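Local coordinates for HD-GYP domain-containing protein (Bdellovibrio bacteriovorus, PDB 3TM8) that binds two iron(III) ions in an HD-GYP domain and is probably related to the phosphodiesterases that hydrolyse cyclic-di-GMP, at residues Asp22-Arg27 against Met75-Asp80; Asp38-Val43 against Tyr52-Asp57; Ile251-Gln256 against Pro276-Val281; Glu258-Gly263 against Gly311-Gln316. One frame throughout, in Å; residues are numbered along the deposited sequence.

Contacts 1 and 2 belong to the small beta portion near the N-terminus, whereas contacts 3 and 4 lie on the opposite side of the chain's centre, within the HD domain that carries the irons. Contact 2, a hairpin, falls between the two strands of contact 1 in sequence, and the pairs meet through Tyr76 and Tyr42; both rely on backbone hydrogen bonds, with polar residues at their more open edges. Contact 3 is the buried one, an apolar helix pair without a hydrogen bond between its segments. Contact 4, about 12 Å from it between centres, is partly exposed and joins two loops, touching contact 3 where Val279 meets Pro314.

Contact 1. Residues Asp22-Arg27 against Met75-Asp80; sequences DYVSIR and MYILTD
Val24 and Ile77 lie side by side and point the same way, their CG1 atoms only 3.3 Å apart, a noticeably tight approach. Ile26 crosses Ile77 at about a right angle, with Ile26 CD1 3.9 Å from Ile77 CG2. In both isoleucines CG1 sits between the backbone N and the carbonyl carbon (chi1 62° in Ile26, 64° in Ile77), which turns CG2 to the backbone N side, where each CG2 meets the other isoleucine. Branched residues suit this face because they fill it close to the backbone; Tyr85 of helix 82-97 packs against both isoleucines. On the face bearing Ser25 and Tyr76, the small serine lets the tyrosine ring approach closely at an oblique angle, Ser25 CB being 3.6 Å from Tyr76 CE1. Toward the start of strand 23-27, Leu78 runs alongside Tyr23 and places CD2 4.2 Å from the centroid of the Tyr23 ring, an off-centre CH-pi contact. Four backbone hydrogen bonds join Val24 to Ile77 and Ile26 to Met75. Beyond them Thr79 N bonds to Asp22 O at 2.9 Å, reaching it from above the carbonyl plane, while one water links Tyr23 O to Thr79 OG1 and another joins Asp22 O to Asp80 N. Such alternation of hydrogen-bonded and non-hydrogen-bonded pairs marks antiparallel beta pairing, here between strands distant in sequence, 23-27 and 74-78.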
loop_
_atom_site.group_PDB
_atom_site.type_symbol
_atom_site.label_atom_id
_atom_site.label_comp_id
_atom_site.label_asym_id
_atom_site.label_seq_id
_atom_site.Cartn_x
_atom_site.Cartn_y
_atom_site.Cartn_z
ATOM N N ASP A 22 1.400 -12.759 28.996
ATOM C CA ASP A 22 2.199 -12.049 28.024
ATOM C C ASP A 22 1.383 -11.895 26.757
ATOM O O ASP A 22 0.595 -12.779 26.415
ATOM C CB ASP A 22 3.482 -12.827 27.731
ATOM C CG ASP A 22 4.414 -12.880 28.923
ATOM O OD1 ASP A 22 4.341 -11.971 29.774
ATOM O OD2 ASP A 22 5.223 -13.827 29.005
ATOM N N TYR A 23 1.568 -10.762 26.079
ATOM C CA TYR A 23 0.953 -10.505 24.783
ATOM C C TYR A 23 2.021 -10.224 23.736
ATOM O O TYR A 23 3.137 -9.809 24.060
ATOM C CB TYR A 23 0.012 -9.296 24.864
ATOM C CG TYR A 23 -1.166 -9.502 25.779
ATOM C CD1 TYR A 23 -2.384 -9.946 25.281
ATOM C CD2 TYR A 23 -1.064 -9.256 27.146
ATOM C CE1 TYR A 23 -3.474 -10.137 26.120
ATOM C CE2 TYR A 23 -2.141 -9.450 27.988
ATOM C CZ TYR A 23 -3.338 -9.890 27.469
ATOM O OH TYR A 23 -4.409 -10.088 28.301
ATOM N N VAL A 24 1.667 -10.458 22.478
ATOM C CA VAL A 24 2.509 -10.050 21.360
ATOM C C VAL A 24 1.650 -9.296 20.360
ATOM O O VAL A 24 0.452 -9.559 20.229
ATOM C CB VAL A 24 3.213 -11.259 20.697
ATOM C CG1 VAL A 24 2.198 -12.229 20.149
ATOM C CG2 VAL A 24 4.175 -10.804 19.610
ATOM N N SER A 25 2.261 -8.340 19.666
ATOM C CA SER A 25 1.512 -7.540 18.713
ATOM C C SER A 25 1.378 -8.239 17.364
ATOM O O SER A 25 2.247 -9.008 16.939
ATOM C CB SER A 25 2.143 -6.155 18.543
ATOM O OG SER A 25 3.366 -6.239 17.846
ATOM N N ILE A 26 0.253 -7.975 16.719
ATOM C CA ILE A 26 0.004 -8.398 15.348
ATOM C C ILE A 26 -0.520 -7.187 14.578
ATOM O O ILE A 26 -1.094 -6.273 15.166
ATOM C CB ILE A 26 -1.000 -9.582 15.267
ATOM C CG1 ILE A 26 -2.371 -9.191 15.830
ATOM C CG2 ILE A 26 -0.434 -10.825 15.953
ATOM C CD1 ILE A 26 -3.479 -10.152 15.412
ATOM N N ARG A 27 -0.321 -7.174 13.267
ATOM C CA ARG A 27 -0.854 -6.093 12.449
ATOM C C ARG A 27 -2.252 -6.457 11.985
ATOM O O ARG A 27 -2.507 -7.565 11.527
ATOM C CB ARG A 27 0.073 -5.785 11.274
ATOM C CG ARG A 27 1.463 -5.406 11.740
ATOM C CD ARG A 27 2.304 -4.735 10.657
ATOM N NE ARG A 27 3.649 -4.534 11.168
ATOM C CZ ARG A 27 4.595 -5.466 11.148
ATOM N NH1 ARG A 27 4.357 -6.641 10.571
ATOM N NH2 ARG A 27 5.783 -5.215 11.687
ATOM N N MET A 75 -3.004 -4.937 16.926
ATOM C CA MET A 75 -3.772 -5.563 17.982
ATOM C C MET A 75 -2.834 -6.538 18.665
ATOM O O MET A 75 -1.659 -6.625 18.303
ATOM C CB MET A 75 -5.015 -6.256 17.434
ATOM C CG MET A 75 -6.136 -5.276 17.095
ATOM S SD MET A 75 -7.600 -6.068 16.410
ATOM C CE MET A 75 -8.196 -6.959 17.842
ATOM N N TYR A 76 -3.344 -7.255 19.661
ATOM C CA TYR A 76 -2.494 -8.060 20.516
ATOM C C TYR A 76 -3.100 -9.436 20.694
ATOM O O TYR A 76 -4.326 -9.594 20.708
ATOM C CB TYR A 76 -2.289 -7.345 21.870
ATOM C CG TYR A 76 -1.664 -6.002 21.611
ATOM C CD1 TYR A 76 -0.285 -5.869 21.518
ATOM C CD2 TYR A 76 -2.449 -4.889 21.345
ATOM C CE1 TYR A 76 0.298 -4.648 21.222
ATOM C CE2 TYR A 76 -1.872 -3.657 21.041
ATOM C CZ TYR A 76 -0.498 -3.547 20.977
ATOM O OH TYR A 76 0.085 -2.334 20.663
ATOM N N ILE A 77 -2.235 -10.438 20.809
ATOM C CA ILE A 77 -2.678 -11.798 21.083
ATOM C C ILE A 77 -1.880 -12.312 22.266
ATOM O O ILE A 77 -0.800 -11.800 22.571
ATOM C CB ILE A 77 -2.480 -12.731 19.858
ATOM C CG1 ILE A 77 -0.993 -12.879 19.520
ATOM C CG2 ILE A 77 -3.298 -12.226 18.675
ATOM C CD1 ILE A 77 -0.672 -13.868 18.377
ATOM N N LEU A 78 -2.409 -13.320 22.944
ATOM C CA LEU A 78 -1.648 -13.972 23.997
ATOM C C LEU A 78 -0.430 -14.639 23.382
ATOM O O LEU A 78 -0.532 -15.321 22.365
ATOM C CB LEU A 78 -2.504 -15.019 24.703
ATOM C CG LEU A 78 -3.664 -14.431 25.507
ATOM C CD1 LEU A 78 -4.661 -15.532 25.846
ATOM C CD2 LEU A 78 -3.157 -13.742 26.768
ATOM N N THR A 79 0.720 -14.458 24.010
ATOM C CA THR A 79 1.942 -15.057 23.504
ATOM C C THR A 79 1.788 -16.572 23.402
ATOM O O THR A 79 2.338 -17.208 22.506
ATOM C CB THR A 79 3.120 -14.661 24.396
ATOM O OG1 THR A 79 3.154 -13.228 24.486
ATOM C CG2 THR A 79 4.435 -15.171 23.828
ATOM N N ASP A 80 1.005 -17.148 24.306
ATOM C CA ASP A 80 0.804 -18.591 24.312
ATOM C C ASP A 80 0.020 -19.064 23.086
ATOM O O ASP A 80 0.009 -20.251 22.770
ATOM C CB ASP A 80 0.115 -19.037 25.608
ATOM C CG ASP A 80 1.004 -18.864 26.830
ATOM O OD1 ASP A 80 2.224 -18.660 26.656
ATOM O OD2 ASP A 80 0.483 -18.943 27.965
HETATM O O HOH W 1 0.315 -15.628 26.869
HETATM O O HOH W 2 5.217 -11.446 24.850
#

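Contact 2. Residues Asp38-Val43 against Tyr52-Asp57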
loop_
_atom_site.group_PDB
_atom_site.type_symbol
_atom_site.label_atom_id
_atom_site.label_comp_id
_atom_site.label_asym_id
_atom_site.label_seq_id
_atom_site.Cartn_x
_atom_site.Cartn_y
_atom_site.Cartn_z
ATOM N N ASP A 38 -8.131 -19.180 15.650
ATOM C CA ASP A 38 -8.038 -20.060 16.818
ATOM C C ASP A 38 -7.212 -19.362 17.894
ATOM O O ASP A 38 -6.352 -19.973 18.533
ATOM C CB ASP A 38 -7.402 -21.403 16.433
ATOM C CG ASP A 38 -7.303 -22.376 17.604
ATOM O OD1 ASP A 38 -8.218 -22.393 18.449
ATOM O OD2 ASP A 38 -6.300 -23.126 17.681
ATOM N N PHE A 39 -7.472 -18.069 18.065
ATOM C CA PHE A 39 -6.840 -17.243 19.092
ATOM C C PHE A 39 -7.750 -16.051 19.385
ATOM O O PHE A 39 -8.535 -15.644 18.529
ATOM C CB PHE A 39 -5.475 -16.731 18.620
ATOM C CG PHE A 39 -5.501 -16.110 17.246
ATOM C CD1 PHE A 39 -5.746 -14.754 17.072
ATOM C CD2 PHE A 39 -5.282 -16.891 16.126
ATOM C CE1 PHE A 39 -5.776 -14.193 15.794
ATOM C CE2 PHE A 39 -5.319 -16.343 14.852
ATOM C CZ PHE A 39 -5.561 -14.994 14.682
ATOM N N ASN A 40 -7.679 -15.510 20.600
ATOM C CA ASN A 40 -8.291 -14.212 20.881
ATOM C C ASN A 40 -7.439 -13.081 20.319
ATOM O O ASN A 40 -6.235 -13.233 20.160
ATOM C CB ASN A 40 -8.368 -13.966 22.390
ATOM C CG ASN A 40 -9.440 -14.776 23.086
ATOM O OD1 ASN A 40 -10.341 -15.354 22.459
ATOM N ND2 ASN A 40 -9.359 -14.796 24.416
ATOM N N ALA A 41 -8.052 -11.921 20.087
ATOM C CA ALA A 41 -7.290 -10.712 19.771
ATOM C C ALA A 41 -7.827 -9.539 20.579
ATOM O O ALA A 41 -9.038 -9.413 20.796
ATOM C CB ALA A 41 -7.298 -10.407 18.274
ATOM N N TYR A 42 -6.903 -8.701 21.028
ATOM C CA TYR A 42 -7.173 -7.640 21.977
ATOM C C TYR A 42 -6.848 -6.283 21.374
ATOM O O TYR A 42 -5.904 -6.150 20.590
ATOM C CB TYR A 42 -6.316 -7.848 23.228
ATOM C CG TYR A 42 -6.577 -9.170 23.921
ATOM C CD1 TYR A 42 -7.378 -9.235 25.055
ATOM C CD2 TYR A 42 -6.042 -10.357 23.426
ATOM C CE1 TYR A 42 -7.629 -10.443 25.681
ATOM C CE2 TYR A 42 -6.291 -11.571 24.040
ATOM C CZ TYR A 42 -7.082 -11.611 25.167
ATOM O OH TYR A 42 -7.315 -12.825 25.768
ATOM N N VAL A 43 -7.647 -5.283 21.735
ATOM C CA VAL A 43 -7.389 -3.896 21.376
ATOM C C VAL A 43 -6.882 -3.183 22.628
ATOM O O VAL A 43 -7.431 -3.357 23.720
ATOM C CB VAL A 43 -8.681 -3.200 20.869
ATOM C CG1 VAL A 43 -8.444 -1.709 20.649
ATOM C CG2 VAL A 43 -9.181 -3.856 19.587
ATOM N N TYR A 52 -11.439 -8.255 22.065
ATOM C CA TYR A 52 -12.264 -7.722 20.989
ATOM C C TYR A 52 -12.664 -8.810 19.981
ATOM O O TYR A 52 -13.821 -8.878 19.568
ATOM C CB TYR A 52 -11.548 -6.560 20.289
ATOM C CG TYR A 52 -12.377 -5.892 19.219
ATOM C CD1 TYR A 52 -13.622 -5.352 19.514
ATOM C CD2 TYR A 52 -11.910 -5.780 17.917
ATOM C CE1 TYR A 52 -14.385 -4.739 18.533
ATOM C CE2 TYR A 52 -12.661 -5.171 16.939
ATOM C CZ TYR A 52 -13.896 -4.647 17.246
ATOM O OH TYR A 52 -14.663 -4.031 16.281
ATOM N N LEU A 53 -11.707 -9.647 19.582
ATOM C CA LEU A 53 -11.992 -10.766 18.690
ATOM C C LEU A 53 -11.843 -12.072 19.453
ATOM O O LEU A 53 -10.885 -12.261 20.204
ATOM C CB LEU A 53 -11.043 -10.756 17.488
ATOM C CG LEU A 53 -10.920 -9.413 16.760
ATOM C CD1 LEU A 53 -9.906 -9.524 15.625
ATOM C CD2 LEU A 53 -12.266 -8.932 16.238
ATOM N N ARG A 54 -12.780 -12.982 19.242
ATOM C CA ARG A 54 -12.790 -14.227 19.994
ATOM C C ARG A 54 -12.496 -15.424 19.118
ATOM O O ARG A 54 -12.741 -15.396 17.920
ATOM C CB ARG A 54 -14.137 -14.395 20.680
ATOM C CG ARG A 54 -14.332 -13.429 21.820
ATOM C CD ARG A 54 -15.779 -13.339 22.211
ATOM N NE ARG A 54 -15.950 -12.492 23.384
ATOM C CZ ARG A 54 -15.898 -11.165 23.358
ATOM N NH1 ARG A 54 -15.675 -10.526 22.214
ATOM N NH2 ARG A 54 -16.064 -10.476 24.478
ATOM N N ARG A 55 -11.978 -16.482 19.734
ATOM C CA ARG A 55 -11.750 -17.733 19.031
ATOM C C ARG A 55 -13.006 -18.099 18.246
ATOM O O ARG A 55 -14.113 -18.085 18.783
ATOM C CB ARG A 55 -11.364 -18.849 20.014
ATOM C CG ARG A 55 -10.125 -18.509 20.841
ATOM C CD ARG A 55 -9.678 -19.617 21.812
ATOM N NE ARG A 55 -8.647 -19.057 22.679
ATOM C CZ ARG A 55 -8.900 -18.461 23.837
ATOM N NH1 ARG A 55 -10.142 -18.422 24.299
ATOM N NH2 ARG A 55 -7.909 -17.930 24.542
ATOM N N GLY A 56 -12.831 -18.403 16.966
ATOM C CA GLY A 56 -13.939 -18.786 16.110
ATOM C C GLY A 56 -14.393 -17.685 15.163
ATOM O O GLY A 56 -15.160 -17.937 14.235
ATOM N N ASP A 57 -13.928 -16.460 15.384
ATOM C CA ASP A 57 -14.325 -15.344 14.516
ATOM C C ASP A 57 -13.668 -15.398 13.129
ATOM O O ASP A 57 -12.582 -15.948 12.959
ATOM C CB ASP A 57 -14.009 -13.991 15.166
ATOM C CG ASP A 57 -14.883 -13.693 16.371
ATOM O OD1 ASP A 57 -15.836 -14.456 16.625
ATOM O OD2 ASP A 57 -14.613 -12.684 17.054
#
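Ala41 and Leu53 form the tight part of this contact: Ala41 CB rests 3.8 Å from Leu53 CD1, and the small methyl lets the leucine branch fold close over it while Met75 packs on both. The backbone is equally firm here. Ala41 N gives a hydrogen bond to Leu53 O at 2.9 Å, and Ala41 O takes two, from Tyr52 N in the carbonyl plane and from Leu53 N tilted 23° out of it. Val43 lies beside Tyr52, with Val43 CG2 3.7 Å from Tyr52 CB; Tyr52 CG, opposite the backbone N (chi1 -176°), leads the ring's far end away, so its hydroxyl can bond Arg66 O. Toward the exposed end the grip slackens. Arg55 N makes only a weak hydrogen bond to Asn40 OD1 at 3.4 Å, and that oxygen also lies over one face of the Arg55 guanidinium, offset toward its rim. The amide and guanidinium planes are 40° apart, and the arginine's salt bridge is made with Glu81. Gly56 suits the type II turn from Arg54 to Asp57. Tyr52 and Leu53 facing the single Ala41 constitute a classic beta bulge, set in the beta hairpin of strands 41-45 and 48-53.

Contact 3. Residues Ile251-Gln256 against Pro276-Val281; sequences INIIGQ and PLAVLV
Ile253 is the side chain that reaches across to the helix beginning at Pro276, and it branches at CB to meet two different levels of that helix. From CB, the CG2 methyl is directed anti to the backbone N and packs between both methyls of Val281, with Ile253 CG2 3.9 Å from Val281 CG1. The other branch, CG1, passes over the backbone of Ala278, 4.0 Å from its CA, which the small alanine permits. At the tip, CD1 meets Val281 CG2 at 4.1 Å and looks toward Leu277 CB at 4.4 Å. As whole side chains, Ile253 and Val281 cross at about a right angle. One turn further on, Gln256 lays its aliphatic part against alanine, Gln256 CB being 3.8 Å from Ala278 CB. Its OE1 also touches that methyl but takes its hydrogen bond from Asp275 N, just before the second helix. The segment axes approach to 8.7 Å at 48°, a close distance suited to alanine in the interface. Ile253 also lies near the iron ligand His203, and Val281 near His257. With no hydrogen bond between the segments, the union depends on apolar burial and complementary shape, in a largely buried contact beside those iron ligands.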
loop_
_atom_site.group_PDB
_atom_site.type_symbol
_atom_site.label_atom_id
_atom_site.label_comp_id
_atom_site.label_asym_id
_atom_site.label_seq_id
_atom_site.Cartn_x
_atom_site.Cartn_y
_atom_site.Cartn_z
ATOM N N ILE A 251 14.816 2.845 -4.062
ATOM C CA ILE A 251 15.310 4.117 -3.544
ATOM C C ILE A 251 14.870 5.269 -4.445
ATOM O O ILE A 251 14.426 6.306 -3.965
ATOM C CB ILE A 251 16.851 4.120 -3.411
ATOM C CG1 ILE A 251 17.299 3.067 -2.388
ATOM C CG2 ILE A 251 17.366 5.518 -3.039
ATOM C CD1 ILE A 251 18.767 2.666 -2.530
ATOM N N ASN A 252 14.997 5.087 -5.757
ATOM C CA ASN A 252 14.570 6.127 -6.689
ATOM C C ASN A 252 13.091 6.446 -6.569
ATOM O O ASN A 252 12.702 7.605 -6.598
ATOM C CB ASN A 252 14.870 5.727 -8.131
ATOM C CG ASN A 252 16.350 5.691 -8.427
ATOM O OD1 ASN A 252 17.163 6.212 -7.658
ATOM N ND2 ASN A 252 16.714 5.078 -9.550
ATOM N N ILE A 253 12.261 5.418 -6.452
ATOM C CA ILE A 253 10.827 5.638 -6.333
ATOM C C ILE A 253 10.489 6.354 -5.017
ATOM O O ILE A 253 9.710 7.309 -4.995
ATOM C CB ILE A 253 10.052 4.329 -6.502
ATOM C CG1 ILE A 253 10.138 3.867 -7.963
ATOM C CG2 ILE A 253 8.601 4.496 -6.072
ATOM C CD1 ILE A 253 9.714 2.418 -8.168
ATOM N N ILE A 254 11.092 5.918 -3.919
ATOM C CA ILE A 254 10.859 6.589 -2.646
ATOM C C ILE A 254 11.206 8.083 -2.738
ATOM O O ILE A 254 10.435 8.947 -2.285
ATOM C CB ILE A 254 11.629 5.890 -1.506
ATOM C CG1 ILE A 254 11.002 4.523 -1.234
ATOM C CG2 ILE A 254 11.618 6.746 -0.242
ATOM C CD1 ILE A 254 11.839 3.626 -0.349
ATOM N N GLY A 255 12.341 8.387 -3.359
ATOM C CA GLY A 255 12.826 9.753 -3.423
ATOM C C GLY A 255 12.247 10.618 -4.525
ATOM O O GLY A 255 12.235 11.839 -4.390
ATOM N N GLN A 256 11.778 10.010 -5.614
ATOM C CA GLN A 256 11.398 10.784 -6.805
ATOM C C GLN A 256 9.901 10.791 -7.103
ATOM O O GLN A 256 9.466 11.399 -8.081
ATOM C CB GLN A 256 12.144 10.282 -8.053
ATOM C CG GLN A 256 13.651 10.329 -7.960
ATOM C CD GLN A 256 14.311 9.694 -9.182
ATOM O OE1 GLN A 256 13.632 9.271 -10.118
ATOM N NE2 GLN A 256 15.636 9.623 -9.173
ATOM N N PRO A 276 12.412 6.254 -15.028
ATOM C CA PRO A 276 11.110 6.146 -15.694
ATOM C C PRO A 276 10.064 5.441 -14.826
ATOM O O PRO A 276 8.878 5.766 -14.904
ATOM C CB PRO A 276 11.421 5.322 -16.952
ATOM C CG PRO A 276 12.735 4.661 -16.674
ATOM C CD PRO A 276 13.485 5.619 -15.809
ATOM N N LEU A 277 10.492 4.496 -13.997
ATOM C CA LEU A 277 9.535 3.803 -13.145
ATOM C C LEU A 277 8.973 4.721 -12.056
ATOM O O LEU A 277 7.829 4.551 -11.627
ATOM C CB LEU A 277 10.150 2.529 -12.552
ATOM C CG LEU A 277 10.521 1.463 -13.595
ATOM C CD1 LEU A 277 11.241 0.302 -12.931
ATOM C CD2 LEU A 277 9.287 0.974 -14.341
ATOM N N ALA A 278 9.766 5.700 -11.622
ATOM C CA ALA A 278 9.275 6.688 -10.661
ATOM C C ALA A 278 8.243 7.628 -11.288
ATOM O O ALA A 278 7.347 8.107 -10.603
ATOM C CB ALA A 278 10.421 7.481 -10.032
ATOM N N VAL A 279 8.372 7.901 -12.586
ATOM C CA VAL A 279 7.382 8.714 -13.285
ATOM C C VAL A 279 6.027 8.002 -13.256
ATOM O O VAL A 279 4.987 8.629 -13.041
ATOM C CB VAL A 279 7.806 9.008 -14.743
ATOM C CG1 VAL A 279 6.763 9.889 -15.431
ATOM C CG2 VAL A 279 9.172 9.666 -14.765
ATOM N N LEU A 280 6.054 6.685 -13.454
ATOM C CA LEU A 280 4.850 5.880 -13.412
ATOM C C LEU A 280 4.213 5.928 -12.013
ATOM O O LEU A 280 3.013 6.180 -11.875
ATOM C CB LEU A 280 5.199 4.446 -13.829
ATOM C CG LEU A 280 4.075 3.500 -14.235
ATOM C CD1 LEU A 280 4.607 2.321 -15.036
ATOM C CD2 LEU A 280 3.354 3.012 -13.002
ATOM N N VAL A 281 5.020 5.698 -10.982
ATOM C CA VAL A 281 4.507 5.742 -9.617
ATOM C C VAL A 281 3.986 7.137 -9.267
ATOM O O VAL A 281 2.978 7.271 -8.571
ATOM C CB VAL A 281 5.560 5.285 -8.590
ATOM C CG1 VAL A 281 5.023 5.438 -7.172
ATOM C CG2 VAL A 281 5.945 3.837 -8.841
#

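Contact 4. Residues Glu258-Gly263 against Gly311-Gln316; sequences EETING and GKHPLQ. With FE (Fe (III) ion), chain E.
Thr260 lies alongside Lys312, both side chains pointing the same way, where two loops of the HD domain meet. The first of these loops starts at the metal: Glu258 bends at chi2 (-63°) and brings OE2 to 2.2 Å from the iron(III) ion, which also holds a water and has Asp204, His232 and His257 among its other ligands. Glu259 turns away, bonded by Lys267 N and Leu269 N. At Thr260 the methyl does the touching, CG2 lying 3.6 Å from Lys312 CB, while OG1 bonds to Thr264 OG1. Lys312 NZ reaches that same Thr264 hydroxyl, so its aliphatic part lines the threonine while its amine finds a polar end. Ile261 follows with the hydrogen bond that joins the loops: its N meets Lys312 O at 2.8 Å, from above the carbonyl plane. Its side chain then spreads over the second loop, with Ile261 CG2 3.9 Å from CD of Pro314, a compact ring at the N-cap position of helix 315-325. Asn262 sets its amide against the Gly311 carbonyl, ND2 lying 3.2 Å from Gly311 O but badly angled for a hydrogen bond, and Gly311 itself has the positive phi that favours glycine. Gly263, also at positive phi, closes a type I beta turn begun at Thr260. This ties the loop leading into helix 315-325 to the one carrying a ligand of the HD domain's two-iron site.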
loop_
_atom_site.group_PDB
_atom_site.type_symbol
_atom_site.label_atom_id
_atom_site.label_comp_id
_atom_site.label_asym_id
_atom_site.label_seq_id
_atom_site.Cartn_x
_atom_site.Cartn_y
_atom_site.Cartn_z
ATOM N N GLU A 258 7.328 12.204 -5.986
ATOM C CA GLU A 258 6.579 13.465 -5.970
ATOM C C GLU A 258 7.053 14.414 -7.067
ATOM O O GLU A 258 6.576 15.545 -7.172
ATOM C CB GLU A 258 6.676 14.161 -4.613
ATOM C CG GLU A 258 6.069 13.371 -3.466
ATOM C CD GLU A 258 4.570 13.135 -3.594
ATOM O OE1 GLU A 258 3.928 13.649 -4.534
ATOM O OE2 GLU A 258 4.028 12.426 -2.730
ATOM N N GLU A 259 7.992 13.963 -7.891
ATOM C CA GLU A 259 8.485 14.795 -8.975
ATOM C C GLU A 259 7.475 14.813 -10.108
ATOM O O GLU A 259 6.737 13.849 -10.312
ATOM C CB GLU A 259 9.856 14.314 -9.449
ATOM C CG GLU A 259 10.926 14.390 -8.367
ATOM C CD GLU A 259 10.898 15.710 -7.602
ATOM O OE1 GLU A 259 11.108 16.776 -8.226
ATOM O OE2 GLU A 259 10.674 15.686 -6.372
ATOM N N THR A 260 7.438 15.928 -10.831
ATOM C CA THR A 260 6.494 16.111 -11.923
ATOM C C THR A 260 7.285 16.371 -13.191
ATOM O O THR A 260 8.439 16.792 -13.130
ATOM C CB THR A 260 5.540 17.288 -11.641
ATOM O OG1 THR A 260 6.302 18.488 -11.470
ATOM C CG2 THR A 260 4.738 17.029 -10.377
ATOM N N ILE A 261 6.680 16.122 -14.343
ATOM C CA ILE A 261 7.474 16.118 -15.558
ATOM C C ILE A 261 7.954 17.517 -15.923
ATOM O O ILE A 261 8.926 17.663 -16.658
ATOM C CB ILE A 261 6.775 15.396 -16.744
ATOM C CG1 ILE A 261 5.491 16.115 -17.173
ATOM C CG2 ILE A 261 6.514 13.937 -16.401
ATOM C CD1 ILE A 261 4.845 15.515 -18.425
ATOM N N ASN A 262 7.293 18.534 -15.379
ATOM C CA ASN A 262 7.687 19.916 -15.637
ATOM C C ASN A 262 8.493 20.551 -14.500
ATOM O O ASN A 262 8.628 21.767 -14.437
ATOM C CB ASN A 262 6.478 20.780 -16.035
ATOM C CG ASN A 262 5.407 20.846 -14.960
ATOM O OD1 ASN A 262 4.590 21.767 -14.942
ATOM N ND2 ASN A 262 5.402 19.874 -14.060
ATOM N N GLY A 263 9.024 19.719 -13.609
ATOM C CA GLY A 263 9.995 20.168 -12.623
ATOM C C GLY A 263 9.478 20.939 -11.422
ATOM O O GLY A 263 10.228 21.697 -10.802
ATOM N N GLY A 311 0.402 19.923 -16.495
ATOM C CA GLY A 311 1.699 19.560 -17.031
ATOM C C GLY A 311 2.540 18.707 -16.105
ATOM O O GLY A 311 3.720 18.475 -16.360
ATOM N N LYS A 312 1.937 18.233 -15.024
ATOM C CA LYS A 312 2.709 17.555 -14.006
ATOM C C LYS A 312 2.963 16.098 -14.343
ATOM O O LYS A 312 3.982 15.556 -13.935
ATOM C CB LYS A 312 2.044 17.687 -12.634
ATOM C CG LYS A 312 2.010 19.115 -12.114
ATOM C CD LYS A 312 1.518 19.155 -10.676
ATOM C CE LYS A 312 1.307 20.582 -10.191
ATOM N NZ LYS A 312 2.591 21.307 -10.009
ATOM N N HIS A 313 2.050 15.468 -15.090
ATOM C CA HIS A 313 2.179 14.036 -15.391
ATOM C C HIS A 313 1.887 13.758 -16.852
ATOM O O HIS A 313 1.113 14.478 -17.471
ATOM C CB HIS A 313 1.235 13.209 -14.522
ATOM C CG HIS A 313 1.353 13.518 -13.066
ATOM N ND1 HIS A 313 2.340 12.982 -12.266
ATOM C CD2 HIS A 313 0.618 14.329 -12.267
ATOM C CE1 HIS A 313 2.199 13.438 -11.033
ATOM N NE2 HIS A 313 1.169 14.266 -11.011
ATOM N N PRO A 314 2.491 12.700 -17.406
ATOM C CA PRO A 314 2.241 12.434 -18.828
ATOM C C PRO A 314 0.766 12.154 -19.080
ATOM O O PRO A 314 0.143 11.365 -18.361
ATOM C CB PRO A 314 3.063 11.171 -19.101
ATOM C CG PRO A 314 4.098 11.143 -18.009
ATOM C CD PRO A 314 3.391 11.698 -16.806
ATOM N N LEU A 315 0.208 12.778 -20.112
ATOM C CA LEU A 315 -1.199 12.578 -20.409
ATOM C C LEU A 315 -1.509 11.095 -20.614
ATOM O O LEU A 315 -2.561 10.622 -20.195
ATOM C CB LEU A 315 -1.634 13.398 -21.628
ATOM C CG LEU A 315 -3.087 13.237 -22.081
ATOM C CD1 LEU A 315 -4.075 13.667 -20.985
ATOM C CD2 LEU A 315 -3.334 13.984 -23.395
ATOM N N GLN A 316 -0.605 10.356 -21.255
ATOM C CA GLN A 316 -0.871 8.930 -21.462
ATOM C C GLN A 316 -1.048 8.163 -20.143
ATOM O O GLN A 316 -1.853 7.233 -20.068
ATOM C CB GLN A 316 0.166 8.257 -22.379
ATOM C CG GLN A 316 1.603 8.221 -21.872
ATOM C CD GLN A 316 2.423 9.409 -22.325
ATOM O OE1 GLN A 316 1.937 10.535 -22.363
ATOM N NE2 GLN A 316 3.673 9.161 -22.688
HETATM FE FE FE E . 4.332 10.761 -1.311
HETATM O O HOH W 3 3.136 9.792 -2.468
#